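Local coordinates for cysteine desulfurase (Elizabethkingia anophelis NUHP1, PDB 5VPR), which probably removes sulfur from L-cysteine to give L-alanine, using pyridoxal 5'-phosphate as its cofactor, at residues A[11-14]-A[15-18]; A[297-300]-A[301-305]. All coordinates share one frame; numbering follows the deposited sequence.

Interaction 1: A[11-14]-A[15-18]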
loop_
_atom_site.group_PDB
_atom_site.type_symbol
_atom_site.label_atom_id
_atom_site.label_comp_id
_atom_site.label_asym_id
_atom_site.label_seq_id
_atom_site.Cartn_x
_atom_site.Cartn_y
_atom_site.Cartn_z
ATOM N N ASP A 11 14.537 -19.069 -1.125
ATOM C CA ASP A 11 14.693 -19.838 0.113
ATOM C C ASP A 11 13.933 -19.111 1.221
ATOM O O ASP A 11 14.414 -18.111 1.762
ATOM C CB ASP A 11 16.172 -20.013 0.458
ATOM C CG ASP A 11 16.397 -20.743 1.780
ATOM O OD1 ASP A 11 15.433 -21.302 2.348
ATOM O OD2 ASP A 11 17.554 -20.757 2.254
ATOM N N ILE A 12 12.758 -19.636 1.575
ATOM C CA ILE A 12 11.924 -18.989 2.583
ATOM C C ILE A 12 12.669 -18.848 3.905
ATOM O O ILE A 12 12.479 -17.866 4.635
ATOM C CB ILE A 12 10.601 -19.762 2.751
ATOM C CG1 ILE A 12 9.703 -19.082 3.790
ATOM C CG2 ILE A 12 10.862 -21.230 3.117
ATOM C CD1 ILE A 12 9.310 -17.671 3.425
ATOM N N GLN A 13 13.541 -19.805 4.226
ATOM C CA GLN A 13 14.273 -19.737 5.487
ATOM C C GLN A 13 15.352 -18.661 5.444
ATOM O O GLN A 13 15.606 -17.992 6.450
ATOM C CB GLN A 13 14.875 -21.104 5.827
ATOM C CG GLN A 13 13.842 -22.146 6.283
ATOM C CD GLN A 13 12.938 -21.635 7.407
ATOM O OE1 GLN A 13 13.410 -21.099 8.410
ATOM N NE2 GLN A 13 11.629 -21.796 7.236
ATOM N N GLU A 14 16.007 -18.482 4.297
ATOM C CA GLU A 14 16.952 -17.379 4.188
ATOM C C GLU A 14 16.230 -16.045 4.320
ATOM O O GLU A 14 16.738 -15.113 4.955
ATOM C CB GLU A 14 17.714 -17.469 2.866
ATOM C CG GLU A 14 18.991 -16.638 2.820
ATOM C CD GLU A 14 18.733 -15.163 2.539
ATOM O OE1 GLU A 14 17.645 -14.832 2.020
ATOM O OE2 GLU A 14 19.620 -14.336 2.838
ATOM N N ILE A 15 15.029 -15.943 3.743
ATOM C CA ILE A 15 14.253 -14.707 3.841
ATOM C C ILE A 15 13.904 -14.415 5.295
ATOM O O ILE A 15 14.117 -13.301 5.790
ATOM C CB ILE A 15 12.980 -14.799 2.979
ATOM C CG1 ILE A 15 13.312 -14.939 1.488
ATOM C CG2 ILE A 15 12.065 -13.610 3.250
ATOM C CD1 ILE A 15 14.264 -13.913 0.981
ATOM N N ARG A 16 13.351 -15.415 6.000
ATOM C CA ARG A 16 12.898 -15.198 7.373
ATOM C C ARG A 16 14.058 -14.854 8.297
ATOM O O ARG A 16 13.871 -14.133 9.285
ATOM C CB ARG A 16 12.160 -16.437 7.906
ATOM C CG ARG A 16 10.745 -16.627 7.347
ATOM C CD ARG A 16 10.062 -17.881 7.889
ATOM N NE ARG A 16 9.839 -17.841 9.338
ATOM C CZ ARG A 16 8.784 -17.283 9.927
ATOM N NH1 ARG A 16 7.835 -16.694 9.202
ATOM N NH2 ARG A 16 8.680 -17.306 11.249
ATOM N N SER A 17 15.257 -15.367 8.006
ATOM C CA SER A 17 16.415 -15.042 8.832
ATOM C C SER A 17 16.764 -13.556 8.788
ATOM O O SER A 17 17.469 -13.071 9.676
ATOM C CB SER A 17 17.620 -15.889 8.398
ATOM O OG SER A 17 17.987 -15.612 7.058
ATOM N N GLN A 18 16.276 -12.817 7.789
ATOM C CA GLN A 18 16.569 -11.391 7.705
ATOM C C GLN A 18 15.653 -10.537 8.575
ATOM O O GLN A 18 15.899 -9.333 8.693
ATOM C CB GLN A 18 16.479 -10.917 6.244
ATOM C CG GLN A 18 17.387 -11.710 5.292
ATOM C CD GLN A 18 17.275 -11.268 3.837
ATOM O OE1 GLN A 18 17.278 -10.072 3.529
ATOM N NE2 GLN A 18 17.188 -12.239 2.934
#

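Interaction 2: A[297-300]-A[301-305]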
loop_
_atom_site.group_PDB
_atom_site.type_symbol
_atom_site.label_atom_id
_atom_site.label_comp_id
_atom_site.label_asym_id
_atom_site.label_seq_id
_atom_site.Cartn_x
_atom_site.Cartn_y
_atom_site.Cartn_z
ATOM N N VAL A 297 13.417 -0.901 -1.230
ATOM C CA VAL A 297 13.376 -1.236 -2.651
ATOM C C VAL A 297 14.465 -2.251 -2.983
ATOM O O VAL A 297 14.223 -3.244 -3.684
ATOM C CB VAL A 297 13.510 0.041 -3.502
ATOM C CG1 VAL A 297 13.815 -0.312 -4.966
ATOM C CG2 VAL A 297 12.241 0.866 -3.409
ATOM N N ASP A 298 15.682 -2.019 -2.475
ATOM C CA ASP A 298 16.780 -2.963 -2.683
ATOM C C ASP A 298 16.411 -4.360 -2.195
ATOM O O ASP A 298 16.717 -5.364 -2.854
ATOM C CB ASP A 298 18.039 -2.470 -1.957
ATOM C CG ASP A 298 18.691 -1.264 -2.630
ATOM O OD1 ASP A 298 18.327 -0.928 -3.778
ATOM O OD2 ASP A 298 19.577 -0.651 -1.997
ATOM N N PHE A 299 15.753 -4.445 -1.038
ATOM C CA PHE A 299 15.370 -5.745 -0.488
ATOM C C PHE A 299 14.414 -6.470 -1.421
ATOM O O PHE A 299 14.588 -7.662 -1.719
ATOM C CB PHE A 299 14.723 -5.573 0.888
ATOM C CG PHE A 299 14.015 -6.807 1.364
ATOM C CD1 PHE A 299 14.744 -7.906 1.802
ATOM C CD2 PHE A 299 12.634 -6.885 1.343
ATOM C CE1 PHE A 299 14.105 -9.072 2.234
ATOM C CE2 PHE A 299 11.985 -8.043 1.770
ATOM C CZ PHE A 299 12.726 -9.140 2.213
ATOM N N MET A 300 13.391 -5.762 -1.888
ATOM C CA MET A 300 12.442 -6.367 -2.807
ATOM C C MET A 300 13.122 -6.771 -4.111
ATOM O O MET A 300 12.879 -7.873 -4.619
ATOM C CB MET A 300 11.278 -5.405 -3.054
ATOM C CG MET A 300 10.432 -5.183 -1.809
ATOM S SD MET A 300 8.903 -4.277 -2.085
ATOM C CE MET A 300 8.000 -5.359 -3.211
ATOM N N GLU A 301 13.996 -5.916 -4.660
ATOM C CA GLU A 301 14.697 -6.305 -5.886
ATOM C C GLU A 301 15.614 -7.497 -5.632
ATOM O O GLU A 301 15.768 -8.369 -6.496
ATOM C CB GLU A 301 15.491 -5.129 -6.464
ATOM C CG GLU A 301 14.670 -3.859 -6.719
ATOM C CD GLU A 301 14.029 -3.785 -8.108
ATOM O OE1 GLU A 301 13.786 -4.845 -8.729
ATOM O OE2 GLU A 301 13.767 -2.647 -8.580
ATOM N N LYS A 302 16.218 -7.567 -4.443
ATOM C CA LYS A 302 17.075 -8.707 -4.129
ATOM C C LYS A 302 16.267 -9.995 -4.065
ATOM O O LYS A 302 16.682 -11.022 -4.606
ATOM C CB LYS A 302 17.811 -8.486 -2.808
ATOM C CG LYS A 302 18.715 -9.651 -2.432
ATOM C CD LYS A 302 19.357 -9.449 -1.066
ATOM C CE LYS A 302 18.305 -9.390 0.023
ATOM N NZ LYS A 302 18.906 -9.482 1.377
ATOM N N VAL A 303 15.114 -9.968 -3.396
ATOM C CA VAL A 303 14.274 -11.157 -3.357
ATOM C C VAL A 303 13.746 -11.483 -4.747
ATOM O O VAL A 303 13.774 -12.638 -5.188
ATOM C CB VAL A 303 13.126 -10.977 -2.349
ATOM C CG1 VAL A 303 12.150 -12.146 -2.472
ATOM C CG2 VAL A 303 13.679 -10.911 -0.950
ATOM N N GLY A 304 13.254 -10.476 -5.455
ATOM C CA GLY A 304 12.647 -10.724 -6.746
ATOM C C GLY A 304 11.152 -10.505 -6.695
ATOM O O GLY A 304 10.433 -11.211 -5.979
ATOM N N ARG A 305 10.674 -9.518 -7.452
ATOM C CA ARG A 305 9.277 -9.111 -7.347
ATOM C C ARG A 305 8.340 -10.184 -7.886
ATOM O O ARG A 305 7.236 -10.375 -7.353
ATOM C CB ARG A 305 9.092 -7.784 -8.077
ATOM C CG ARG A 305 10.096 -6.729 -7.592
ATOM C CD ARG A 305 10.125 -5.497 -8.484
ATOM N NE ARG A 305 9.084 -4.519 -8.162
ATOM C CZ ARG A 305 8.932 -3.376 -8.829
ATOM N NH1 ARG A 305 9.755 -3.095 -9.833
ATOM N NH2 ARG A 305 7.971 -2.514 -8.504
#

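Interaction 1: A[11-14]-A[15-18]
R16 N donates to I12 O over 2.9 Å, the middle one of three i to i+4 backbone bonds that hold the short N-terminal helix 12-17; the others run from I15 N to D11 O and from S17 N to Q13 O. D11 is the N-cap of this helix. Its OD1 accepts from Q13 N at 3.1 Å, the amide approaching from above the carboxylate plane, while its carbonyl O also has I15 CG1 close by, at 3.4 Å. The aliphatic part of R16 lies against the preceding turn, with CG 3.4 Å from I12 O. Beyond it the chain bends at chi3 (64°), and the guanidinium leaves the helix for the carbonyl of Y393 and the carboxylate of E398, a hydrogen bond and a salt bridge that link the helix to the segment around 393-398. I12 and I15 supply the apolar side, touching T395 and V392. On the solvent-facing side the E14 chain folds at chi2 (-80°), which carries its carboxylate forward along the helix to Q18. The resulting bond from Q18 NE2 to E14 OE1 is weak despite its 2.8 Å length, because the N-H points poorly at the acceptor; the carboxylate and amide planes stand 62° apart. At its other end the same amide offers OE1 to K302 NZ, a second bond that probably restrains its rotation. E14 OE1 also lies 3.7 Å from I15 CD1.

Interaction 2: A[297-300]-A[301-305]
A chi1 of 166° turns the F299 ring away from its own backbone N and forward along the helix, and V303, with chi1 at 172°, sets CG2 beside its backbone N, where this methyl meets the ring of F299, one turn earlier. The two side chains lie side by side, pointing the same way. V303 CG2 sits over one face of the F299 ring in a CH-pi contact, 4.0 Å from the centroid and shifted toward the rim near CE1 and CZ. The methylene chain of K302 passes the same ring obliquely, CE being 4.2 Å from F299 CD1, and its ammonium goes on to Q18. Round the helix, E301 CG rests 3.1 Å from V297 O and 4.0 Å from V297 CG1, so the stem of this exposed glutamate packs against the preceding turn. Beneath the side chains runs regular alpha-helical bonding, closing with G304 N to M300 O at 2.8 Å. G304 then leaves helical geometry with a positive phi, a conformation in which a side chain would collide with the preceding carbonyl O, which calls for glycine, and serves as N-cap of the next helix, forming the junction between helices 287-303 and 305-324. Several elements surround the turn: M45 of helix 44-56 lies against D298, F299 and K302; F86 of helix 67-87 touches V297, M300 and E301 and makes a cation-pi contact with R305, whose NH1 also donates to the F86 carbonyl O; D298 pairs with K82 of that helix; and I308 of helix 305-324 packs on M300 and V303.

Overall arrangement
Interactions 1 and 2 are far apart in sequence, yet their centres lie about 13 Å from each other on the same side of the chain's centre, and they touch directly. Q18 OE1 and K302 NZ, 2.8 Å apart, probably form a hydrogen bond, and beside it Q18 OE1 packs 3.6 Å from F299 CE1. An apolar contact, I15 CD1 to V303 CG2 at 3.6 Å, completes the join, so that the N-terminal helix leans on the last turn of helix 287-303. Toward the cofactor, F299 meets the ring of Y235 edge-to-face, only two residues along the chain from K233, the lysine that carries the pyridoxal phosphate.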